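Local coordinates for protein DyP-type peroxidase (Pleurotus ostreatus PC15, PDB 6FSK) that probably uses hydrogen peroxide and its heme b cofactor to oxidise dyes and manganese(II), as a DyP-type peroxidase, at residues 39-42 with 43-47; 175-178 with 179-183; 211-214 with 215-218; 224-227 with 228-232. The protein carries 1 engineered substitution. All coordinates share one frame; numbering follows the deposited sequence.

Contact 1 of 4, residues 39-42 with 43-47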
loop_
_atom_site.group_PDB
_atom_site.type_symbol
_atom_site.label_atom_id
_atom_site.label_comp_id
_atom_site.label_asym_id
_atom_site.label_seq_id
_atom_site.Cartn_x
_atom_site.Cartn_y
_atom_site.Cartn_z
ATOM N N ALA A 39 -22.758 13.555 13.218
ATOM C CA ALA A 39 -24.074 13.100 12.737
ATOM C C ALA A 39 -24.516 13.546 11.395
ATOM O O ALA A 39 -25.209 12.840 10.676
ATOM C CB ALA A 39 -25.125 13.463 13.795
ATOM N N HIS A 40 -24.100 14.753 11.011
ATOM C CA HIS A 40 -24.357 15.277 9.754
ATOM C C HIS A 40 -23.409 14.793 8.685
ATOM O O HIS A 40 -23.756 14.791 7.525
ATOM C CB HIS A 40 -24.281 16.793 9.824
ATOM C CG HIS A 40 -25.417 17.359 10.594
ATOM N ND1 HIS A 40 -25.299 17.771 11.896
ATOM C CD2 HIS A 40 -26.733 17.432 10.278
ATOM C CE1 HIS A 40 -26.488 18.161 12.330
ATOM N NE2 HIS A 40 -27.372 17.947 11.371
ATOM N N PHE A 41 -22.196 14.416 9.087
ATOM C CA PHE A 41 -21.188 13.887 8.169
ATOM C C PHE A 41 -21.513 12.455 7.726
ATOM O O PHE A 41 -21.339 12.130 6.557
ATOM C CB PHE A 41 -19.832 13.928 8.861
ATOM C CG PHE A 41 -18.661 13.364 8.035
ATOM C CD1 PHE A 41 -18.530 13.608 6.687
ATOM C CD2 PHE A 41 -17.753 12.606 8.667
ATOM C CE1 PHE A 41 -17.441 13.113 5.974
ATOM C CE2 PHE A 41 -16.639 12.126 7.975
ATOM C CZ PHE A 41 -16.558 12.340 6.622
ATOM N N ILE A 42 -21.970 11.612 8.633
ATOM C CA ILE A 42 -22.067 10.193 8.357
ATOM C C ILE A 42 -22.857 9.828 7.106
ATOM O O ILE A 42 -22.453 8.980 6.316
ATOM C CB ILE A 42 -22.524 9.421 9.638
ATOM C CG1 ILE A 42 -21.428 9.375 10.665
ATOM C CG2 ILE A 42 -23.015 7.980 9.279
ATOM C CD1 ILE A 42 -21.906 9.088 12.076
ATOM N N PRO A 43 -24.002 10.487 6.800
ATOM C CA PRO A 43 -24.738 10.170 5.583
ATOM C C PRO A 43 -24.041 10.444 4.268
ATOM O O PRO A 43 -24.497 9.963 3.250
ATOM C CB PRO A 43 -26.025 11.033 5.695
ATOM C CG PRO A 43 -26.116 11.327 7.079
ATOM C CD PRO A 43 -24.751 11.414 7.659
ATOM N N HIS A 44 -22.930 11.224 4.285
ATOM C CA HIS A 44 -22.080 11.427 3.137
ATOM C C HIS A 44 -21.067 10.290 2.853
ATOM O O HIS A 44 -20.509 10.267 1.739
ATOM C CB HIS A 44 -21.231 12.662 3.366
ATOM C CG HIS A 44 -21.971 13.942 3.189
ATOM N ND1 HIS A 44 -22.648 14.580 4.205
ATOM C CD2 HIS A 44 -22.145 14.692 2.085
ATOM C CE1 HIS A 44 -23.238 15.669 3.728
ATOM N NE2 HIS A 44 -22.925 15.778 2.448
ATOM N N ILE A 45 -20.866 9.385 3.787
ATOM C CA ILE A 45 -19.761 8.375 3.656
ATOM C C ILE A 45 -20.107 7.313 2.636
ATOM O O ILE A 45 -21.249 6.805 2.658
ATOM C CB ILE A 45 -19.425 7.777 5.007
ATOM C CG1 ILE A 45 -18.882 8.855 5.907
ATOM C CG2 ILE A 45 -18.400 6.621 4.914
ATOM C CD1 ILE A 45 -18.705 8.464 7.328
ATOM N N LYS A 46 -19.196 7.035 1.700
ATOM C CA LYS A 46 -19.451 6.006 0.698
ATOM C C LYS A 46 -19.282 4.605 1.285
ATOM O O LYS A 46 -18.250 4.279 1.922
ATOM C CB LYS A 46 -18.453 6.173 -0.426
ATOM C CG LYS A 46 -18.603 5.251 -1.627
ATOM C CD LYS A 46 -19.933 5.392 -2.373
ATOM C CE LYS A 46 -20.212 6.773 -2.907
ATOM N NZ LYS A 46 -21.568 6.932 -3.636
ATOM N N THR A 47 -20.301 3.790 1.136
ATOM C CA THR A 47 -20.210 2.372 1.537
ATOM C C THR A 47 -19.820 1.448 0.390
ATOM O O THR A 47 -19.864 1.784 -0.778
ATOM C CB THR A 47 -21.555 1.884 2.156
ATOM O OG1 THR A 47 -22.462 1.709 1.069
ATOM C CG2 THR A 47 -22.013 2.835 3.162
HETATM O O HOH W 1 -23.048 6.600 4.922
#
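Ile45 lays its CG1 over one face of the Phe41 ring, off toward the rim, with Phe41 CZ 4.2 Å from Ile45 CG1. Its CD1 swings on toward Ile42 and ends 4.4 Å from Ile42 CG1, so the two isoleucines and the phenylalanine make one greasy patch. The patch packs on strand 74-80, where Val77 touches both Phe41 and Ile45, and on Leu478 of helix 475-481, which touches both isoleucines, while Phe157 meets the Phe41 ring edge-to-face. Outside the patch, Pro43 sets its ring against the last turn of the helix: Pro43 CD is 3.4 Å from Ala39 O, and proline has no N-H to offer that oxygen. The chain tightens instead. His44 N bonds to Phe41 O at 2.9 Å, and Ile45 N to Ile42 O at 3.0 Å in a nearly straight bond (168° at the hydrogen). A water donates to both Ile42 O and Ile45 O. At the polar rim, the His44 ring stands with CG anti to its own carbonyl carbon (chi1 -76°), which turns one edge toward the His40 and Phe41 carbonyls; Glu152 holds NE2 weakly. A leucine at His44 would probably leave Glu152 without this partner and put an apolar branch beside those carbonyl oxygens. Helix 31-41 thus runs out through a 3-10 turn that includes Pro43, and a short link leads to Thr47, the N-cap of helix 48-63, within the alpha+beta barrel domain of the DyP family.

Contact 2 of 4, residues 175-178 with 179-183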
loop_
_atom_site.group_PDB
_atom_site.type_symbol
_atom_site.label_atom_id
_atom_site.label_comp_id
_atom_site.label_asym_id
_atom_site.label_seq_id
_atom_site.Cartn_x
_atom_site.Cartn_y
_atom_site.Cartn_z
ATOM N N ASP A 175 -2.829 12.338 -7.795
ATOM C CA ASP A 175 -3.316 12.448 -9.128
ATOM C C ASP A 175 -2.762 11.322 -9.970
ATOM O O ASP A 175 -1.534 11.084 -9.939
ATOM C CB ASP A 175 -2.807 13.747 -9.719
ATOM C CG ASP A 175 -3.377 14.952 -8.989
ATOM O OD1 ASP A 175 -4.590 15.271 -9.275
ATOM O OD2 ASP A 175 -2.646 15.568 -8.192
ATOM N N VAL A 176 -3.624 10.627 -10.685
ATOM C CA VAL A 176 -3.103 9.593 -11.577
ATOM C C VAL A 176 -2.218 10.242 -12.654
ATOM O O VAL A 176 -2.312 11.452 -12.952
ATOM C CB VAL A 176 -4.239 8.723 -12.177
ATOM C CG1 VAL A 176 -5.040 8.031 -11.050
ATOM C CG2 VAL A 176 -5.061 9.511 -13.160
ATOM N N ARG A 177 -1.381 9.423 -13.276
ATOM C CA ARG A 177 -0.455 9.961 -14.286
ATOM C C ARG A 177 -1.198 10.158 -15.613
ATOM O O ARG A 177 -2.245 9.599 -15.852
ATOM C CB ARG A 177 0.741 9.027 -14.364
ATOM C CG ARG A 177 1.606 9.144 -13.100
ATOM C CD ARG A 177 2.812 8.235 -13.078
ATOM N NE ARG A 177 3.666 8.631 -14.194
ATOM C CZ ARG A 177 4.412 7.804 -14.905
ATOM N NH1 ARG A 177 4.455 6.486 -14.665
ATOM N NH2 ARG A 177 5.162 8.291 -15.901
ATOM N N PRO A 178 -0.616 10.925 -16.514
ATOM C CA PRO A 178 -1.289 11.200 -17.817
ATOM C C PRO A 178 -1.323 10.056 -18.793
ATOM O O PRO A 178 -0.417 9.189 -18.831
ATOM C CB PRO A 178 -0.450 12.355 -18.382
ATOM C CG PRO A 178 0.787 12.429 -17.620
ATOM C CD PRO A 178 0.572 11.758 -16.300
ATOM N N GLY A 179 -2.356 10.046 -19.636
ATOM C CA GLY A 179 -2.359 9.118 -20.735
ATOM C C GLY A 179 -2.341 7.651 -20.412
ATOM O O GLY A 179 -2.972 7.219 -19.455
ATOM N N ASP A 180 -1.605 6.891 -21.227
ATOM C CA ASP A 180 -1.677 5.423 -21.202
ATOM C C ASP A 180 -0.992 4.829 -19.990
ATOM O O ASP A 180 -1.337 3.706 -19.598
ATOM C CB ASP A 180 -1.172 4.744 -22.524
ATOM C CG ASP A 180 0.057 5.462 -23.180
ATOM O OD1 ASP A 180 0.956 6.000 -22.470
ATOM O OD2 ASP A 180 0.110 5.490 -24.443
ATOM N N VAL A 181 -0.143 5.630 -19.359
ATOM C CA VAL A 181 0.542 5.264 -18.101
ATOM C C VAL A 181 -0.201 5.722 -16.820
ATOM O O VAL A 181 0.367 5.710 -15.727
ATOM C CB VAL A 181 2.001 5.716 -18.065
ATOM C CG1 VAL A 181 2.728 5.156 -19.272
ATOM C CG2 VAL A 181 2.205 7.221 -17.983
ATOM N N HIS A 182 -1.464 6.143 -16.927
ATOM C CA HIS A 182 -2.212 6.541 -15.782
ATOM C C HIS A 182 -2.185 5.602 -14.526
ATOM O O HIS A 182 -2.166 6.103 -13.410
ATOM C CB HIS A 182 -3.664 6.814 -16.183
ATOM C CG HIS A 182 -4.431 5.579 -16.449
ATOM N ND1 HIS A 182 -4.520 5.022 -17.700
ATOM C CD2 HIS A 182 -5.125 4.783 -15.631
ATOM C CE1 HIS A 182 -5.288 3.955 -17.644
ATOM N NE2 HIS A 182 -5.666 3.795 -16.407
ATOM N N ALA A 183 -2.120 4.294 -14.694
ATOM C CA ALA A 183 -2.064 3.344 -13.575
ATOM C C ALA A 183 -0.611 2.827 -13.322
ATOM O O ALA A 183 -0.456 1.969 -12.417
ATOM C CB ALA A 183 -2.972 2.152 -13.812
#
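Arg177 and His182 press backbone against backbone: Arg177 O sits 3.1 Å from His182 CA, a CA-H...O contact, and His182 CB lies just as near that oxygen. Going back the other way, Arg177 N reaches His182 O only through a weak bond of 3.4 Å, and Val176 CB packs 3.6 Å from the same His182 O, which also accepts from Gln359 NE2. Next to this, the Arg177 side chain kinks at chi3 (63°) and brings one face of its guanidinium over Val181 CG2, which touches off-centre, with Arg177 CZ 3.8 Å from Val181 CG2. The charge itself is spoken for elsewhere, since NH2 makes a salt bridge with Glu363. Val181 CG2 also leans on Pro178 O at 3.4 Å, so this methyl sits between the guanidinium and the Pro178 carbonyl. The outer side is much looser: the Pro178 ring and Asp180 face solvent, and Gly179 rounds the corner with a positive phi (62°). On this side Gly179 O is gripped twice by one residue: His182 N at 3.1 Å and His182 ND1 at 3.2 Å. With CG between the backbone N and the carbonyl carbon (chi1 74°), the imidazole curls back over the turn and meets the oxygen almost in its own ring plane. The result is a surface loop pinched at its neck and closed by a tight turn from Gly179 to His182. It leaves the edge strand 166-175 and leads on toward the heme-binding residues Gly192 and Ile193; Arg177 has its side chain about 10 Å from the heme.

Contact 3 of 4, residues 211-214 with 215-218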
loop_
_atom_site.group_PDB
_atom_site.type_symbol
_atom_site.label_atom_id
_atom_site.label_comp_id
_atom_site.label_asym_id
_atom_site.label_seq_id
_atom_site.Cartn_x
_atom_site.Cartn_y
_atom_site.Cartn_z
ATOM N N PRO A 211 -8.822 -16.996 -2.698
ATOM C CA PRO A 211 -9.593 -16.106 -1.826
ATOM C C PRO A 211 -9.304 -16.386 -0.353
ATOM O O PRO A 211 -9.092 -17.551 0.031
ATOM C CB PRO A 211 -11.052 -16.388 -2.150
ATOM C CG PRO A 211 -11.042 -17.662 -2.846
ATOM C CD PRO A 211 -9.659 -18.024 -3.282
ATOM N N ILE A 212 -9.337 -15.302 0.441
ATOM C CA ILE A 212 -9.092 -15.329 1.889
ATOM C C ILE A 212 -10.336 -14.912 2.643
ATOM O O ILE A 212 -11.195 -14.198 2.114
ATOM C CB ILE A 212 -7.894 -14.425 2.273
ATOM C CG1 ILE A 212 -8.245 -12.952 2.217
ATOM C CG2 ILE A 212 -6.655 -14.840 1.472
ATOM C CD1 ILE A 212 -7.044 -12.081 2.619
ATOM N N ARG A 213 -10.447 -15.371 3.878
ATOM C CA ARG A 213 -11.590 -15.048 4.717
ATOM C C ARG A 213 -11.657 -13.508 4.963
ATOM O O ARG A 213 -10.635 -12.827 5.082
ATOM C CB ARG A 213 -11.541 -15.803 6.012
ATOM C CG ARG A 213 -12.030 -17.266 5.838
ATOM C CD ARG A 213 -11.646 -18.072 6.997
ATOM N NE ARG A 213 -10.207 -18.376 7.093
ATOM C CZ ARG A 213 -9.563 -18.781 8.166
ATOM N NH1 ARG A 213 -10.165 -18.987 9.338
ATOM N NH2 ARG A 213 -8.235 -19.038 8.060
ATOM N N PRO A 214 -12.876 -12.994 5.102
ATOM C CA PRO A 214 -13.052 -11.526 5.200
ATOM C C PRO A 214 -12.417 -10.987 6.483
ATOM O O PRO A 214 -12.069 -9.785 6.529
ATOM C CB PRO A 214 -14.578 -11.342 5.140
ATOM C CG PRO A 214 -15.119 -12.659 5.663
ATOM C CD PRO A 214 -14.192 -13.666 5.030
ATOM N N GLY A 215 -12.307 -11.757 7.573
ATOM C CA GLY A 215 -11.685 -11.326 8.805
ATOM C C GLY A 215 -10.211 -11.065 8.757
ATOM O O GLY A 215 -9.659 -10.560 9.732
ATOM N N PHE A 216 -9.553 -11.348 7.614
ATOM C CA PHE A 216 -8.144 -10.903 7.425
ATOM C C PHE A 216 -8.131 -9.426 6.969
ATOM O O PHE A 216 -7.049 -8.834 7.004
ATOM C CB PHE A 216 -7.455 -11.807 6.420
ATOM C CG PHE A 216 -7.216 -13.174 6.979
ATOM C CD1 PHE A 216 -6.374 -13.385 8.067
ATOM C CD2 PHE A 216 -7.911 -14.272 6.478
ATOM C CE1 PHE A 216 -6.209 -14.661 8.636
ATOM C CE2 PHE A 216 -7.716 -15.496 7.067
ATOM C CZ PHE A 216 -6.918 -15.717 8.155
ATOM N N ILE A 217 -9.288 -8.887 6.612
ATOM C CA ILE A 217 -9.408 -7.473 6.151
ATOM C C ILE A 217 -10.264 -6.677 7.094
ATOM O O ILE A 217 -9.918 -5.514 7.391
ATOM C CB ILE A 217 -9.972 -7.372 4.713
ATOM C CG1 ILE A 217 -9.125 -8.188 3.699
ATOM C CG2 ILE A 217 -10.169 -5.895 4.240
ATOM C CD1 ILE A 217 -7.641 -7.774 3.584
ATOM N N LEU A 218 -11.379 -7.251 7.559
ATOM C CA LEU A 218 -12.324 -6.603 8.404
ATOM C C LEU A 218 -12.269 -7.165 9.767
ATOM O O LEU A 218 -12.378 -8.369 9.937
ATOM C CB LEU A 218 -13.699 -6.825 7.810
ATOM C CG LEU A 218 -14.060 -6.290 6.438
ATOM C CD1 LEU A 218 -15.400 -6.872 5.929
ATOM C CD2 LEU A 218 -14.108 -4.795 6.455
#
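A 3-10 turn that starts just past the short strand 211-212 swings Phe216 back against Ile212 and Arg213. Ile212 sends CD1 to the root of the phenylalanine, 3.8 Å from Phe216 CB; its CG1 branch stands between the backbone N and the carbonyl carbon (chi1 75°), which aims the chain at the turn. Arg213 takes the far end of the ring. Its chain bends at chi3 so that one face of the guanidinium looks at the CE2-CZ corner, with Arg213 NH2 3.6 Å from Phe216 CZ, and the two planes stand 79° apart. The ring therefore pokes at the flat group and does not lie parallel to it. Strand 211-212 runs parallel to strand 197-198, and Val198 of that partner touches both Pro214 and Ile217, so the turn folds down onto this two-stranded sheet; Ile217 has its side chain about 10 Å from the heme. Within the turn, Phe216 N bonds to Arg213 O at 3.1 Å. Pro214 O then takes two N-H groups at once, Ile217 N at 2.9 Å from above the carbonyl plane and Leu218 N at 2.8 Å from nearly straight beyond the oxygen (C=O...N 161°). Outside the turn, Ser387 OG bonds to Gly215 O, and Ser238 OG to Ile217 O.

Contact 4 of 4, residues 224-227 with 228-232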
loop_
_atom_site.group_PDB
_atom_site.type_symbol
_atom_site.label_atom_id
_atom_site.label_comp_id
_atom_site.label_asym_id
_atom_site.label_seq_id
_atom_site.Cartn_x
_atom_site.Cartn_y
_atom_site.Cartn_z
ATOM N N ASP A 224 -10.837 -13.385 11.584
ATOM C CA ASP A 224 -10.096 -12.478 12.492
ATOM C C ASP A 224 -9.679 -13.215 13.754
ATOM O O ASP A 224 -10.479 -13.469 14.662
ATOM C CB ASP A 224 -10.896 -11.206 12.791
ATOM C CG ASP A 224 -10.144 -10.292 13.740
ATOM O OD1 ASP A 224 -9.014 -10.554 14.098
ATOM O OD2 ASP A 224 -10.766 -9.264 14.097
ATOM N N SER A 225 -8.431 -13.544 13.871
ATOM C CA SER A 225 -7.930 -14.259 15.066
ATOM C C SER A 225 -8.057 -13.494 16.346
ATOM O O SER A 225 -8.043 -14.094 17.447
ATOM C CB SER A 225 -6.470 -14.716 14.940
ATOM O OG SER A 225 -5.642 -13.553 14.972
ATOM N N ARG A 226 -8.153 -12.184 16.255
ATOM C CA ARG A 226 -8.310 -11.332 17.423
ATOM C C ARG A 226 -9.752 -10.955 17.687
ATOM O O ARG A 226 -9.993 -10.057 18.528
ATOM C CB ARG A 226 -7.408 -10.061 17.250
ATOM C CG ARG A 226 -5.976 -10.389 17.040
ATOM C CD ARG A 226 -5.189 -9.123 16.641
ATOM N NE ARG A 226 -3.766 -9.374 16.582
ATOM C CZ ARG A 226 -3.126 -9.914 15.515
ATOM N NH1 ARG A 226 -3.781 -10.324 14.480
ATOM N NH2 ARG A 226 -1.843 -9.970 15.518
ATOM N N ALA A 227 -10.749 -11.579 17.064
ATOM C CA ALA A 227 -12.115 -11.122 17.184
ATOM C C ALA A 227 -12.576 -11.041 18.636
ATOM O O ALA A 227 -13.192 -10.038 18.984
ATOM C CB ALA A 227 -13.043 -11.999 16.352
ATOM N N ALA A 228 -12.284 -12.057 19.472
ATOM C CA ALA A 228 -12.803 -12.061 20.868
ATOM C C ALA A 228 -12.237 -10.955 21.720
ATOM O O ALA A 228 -12.911 -10.471 22.647
ATOM C CB ALA A 228 -12.536 -13.397 21.520
ATOM N N ALA A 229 -11.015 -10.519 21.412
ATOM C CA ALA A 229 -10.363 -9.468 22.116
ATOM C C ALA A 229 -10.854 -8.083 21.714
ATOM O O ALA A 229 -10.569 -7.112 22.437
ATOM C CB ALA A 229 -8.852 -9.550 21.933
ATOM N N ARG A 230 -11.584 -7.946 20.610
ATOM C CA ARG A 230 -11.891 -6.662 20.097
ATOM C C ARG A 230 -13.338 -6.250 20.476
ATOM O O ARG A 230 -14.220 -7.121 20.601
ATOM C CB ARG A 230 -11.727 -6.739 18.554
ATOM C CG ARG A 230 -10.231 -6.713 18.198
ATOM C CD ARG A 230 -10.011 -6.836 16.710
ATOM N NE ARG A 230 -8.615 -6.517 16.432
ATOM C CZ ARG A 230 -7.943 -6.757 15.287
ATOM N NH1 ARG A 230 -8.552 -7.361 14.265
ATOM N NH2 ARG A 230 -6.671 -6.342 15.201
ATOM N N PRO A 231 -13.609 -4.957 20.595
ATOM C CA PRO A 231 -14.948 -4.508 20.948
ATOM C C PRO A 231 -15.911 -4.630 19.875
ATOM O O PRO A 231 -15.539 -4.630 18.693
ATOM C CB PRO A 231 -14.700 -3.037 21.342
ATOM C CG PRO A 231 -13.612 -2.626 20.358
ATOM C CD PRO A 231 -12.702 -3.795 20.377
ATOM N N ASP A 232 -17.193 -4.821 20.217
ATOM C CA ASP A 232 -18.205 -4.992 19.203
ATOM C C ASP A 232 -18.221 -3.856 18.159
ATOM O O ASP A 232 -18.504 -4.071 16.985
ATOM C CB ASP A 232 -19.599 -5.101 19.862
ATOM C CG ASP A 232 -19.858 -6.500 20.431
ATOM O OD1 ASP A 232 -19.077 -7.434 20.131
ATOM O OD2 ASP A 232 -20.849 -6.646 21.170
HETATM O O HOH W 2 -10.448 -14.316 19.084
#
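Arg230 runs its long side chain back beneath Arg226 to reach Asp224, bracing a type I beta turn from Asp224 to Ala227, overlaid at its start by an Asx turn in which Arg226 N bonds to Asp224 OD1 at 2.8 Å. From the backbone, where Arg230 N bonds to Ala227 O at 3.1 Å, CB lies against Ala227 O. Arg230 CG is 3.4 Å from Arg226 O, and CD comes up beside Asp224 OD2. The chain stays extended (chi2 178°), which carries the guanidinium all the way under its neighbour: Arg226 CB sits over the centre of one face, 3.9 Å from Arg230 CZ. NE turns out to Leu93 O. Arg230 NH2 has Arg226 CD 3.5 Å away, while the Arg226 guanidinium itself goes to Asp391, so the two like charges each have an acid. A methionine at Arg230 would probably leave the buried Asp224 carboxylate without this counter-charge and the carbonyls of Leu93 and Ser387 without this donor. NH1, bonded to Ser387 O as well, makes the salt bridge: Arg230 NH1 to Asp224 OD2 is 2.9 Å, met on the syn side but 34° out of the carboxylate plane.

In the fold
Contact 3 is the buried one, contact 2 lies at the surface, and contacts 1 and 4 are partly buried. Contacts 3 and 4 share the long connection between strands 211-212 and 238-247 and touch directly, Gly215 O lying 3.4 Å from Asp224 CB; Ser387 bonds to both. Contact 1 joins two helices of the alpha+beta barrel domain, while contact 2 begins at the end of strand 166-175, an outer strand of the eight-stranded sheet, about 40 Å, centre to centre, from contact 4. Chemistry follows place: contact 1 relies on apolar packing round a phenylalanine ring, contact 3 on a doubly used carbonyl, contact 4 on a buried ion pair, and contact 2 on a weak backbone bond at its neck and a carbonyl bonded twice by one histidine.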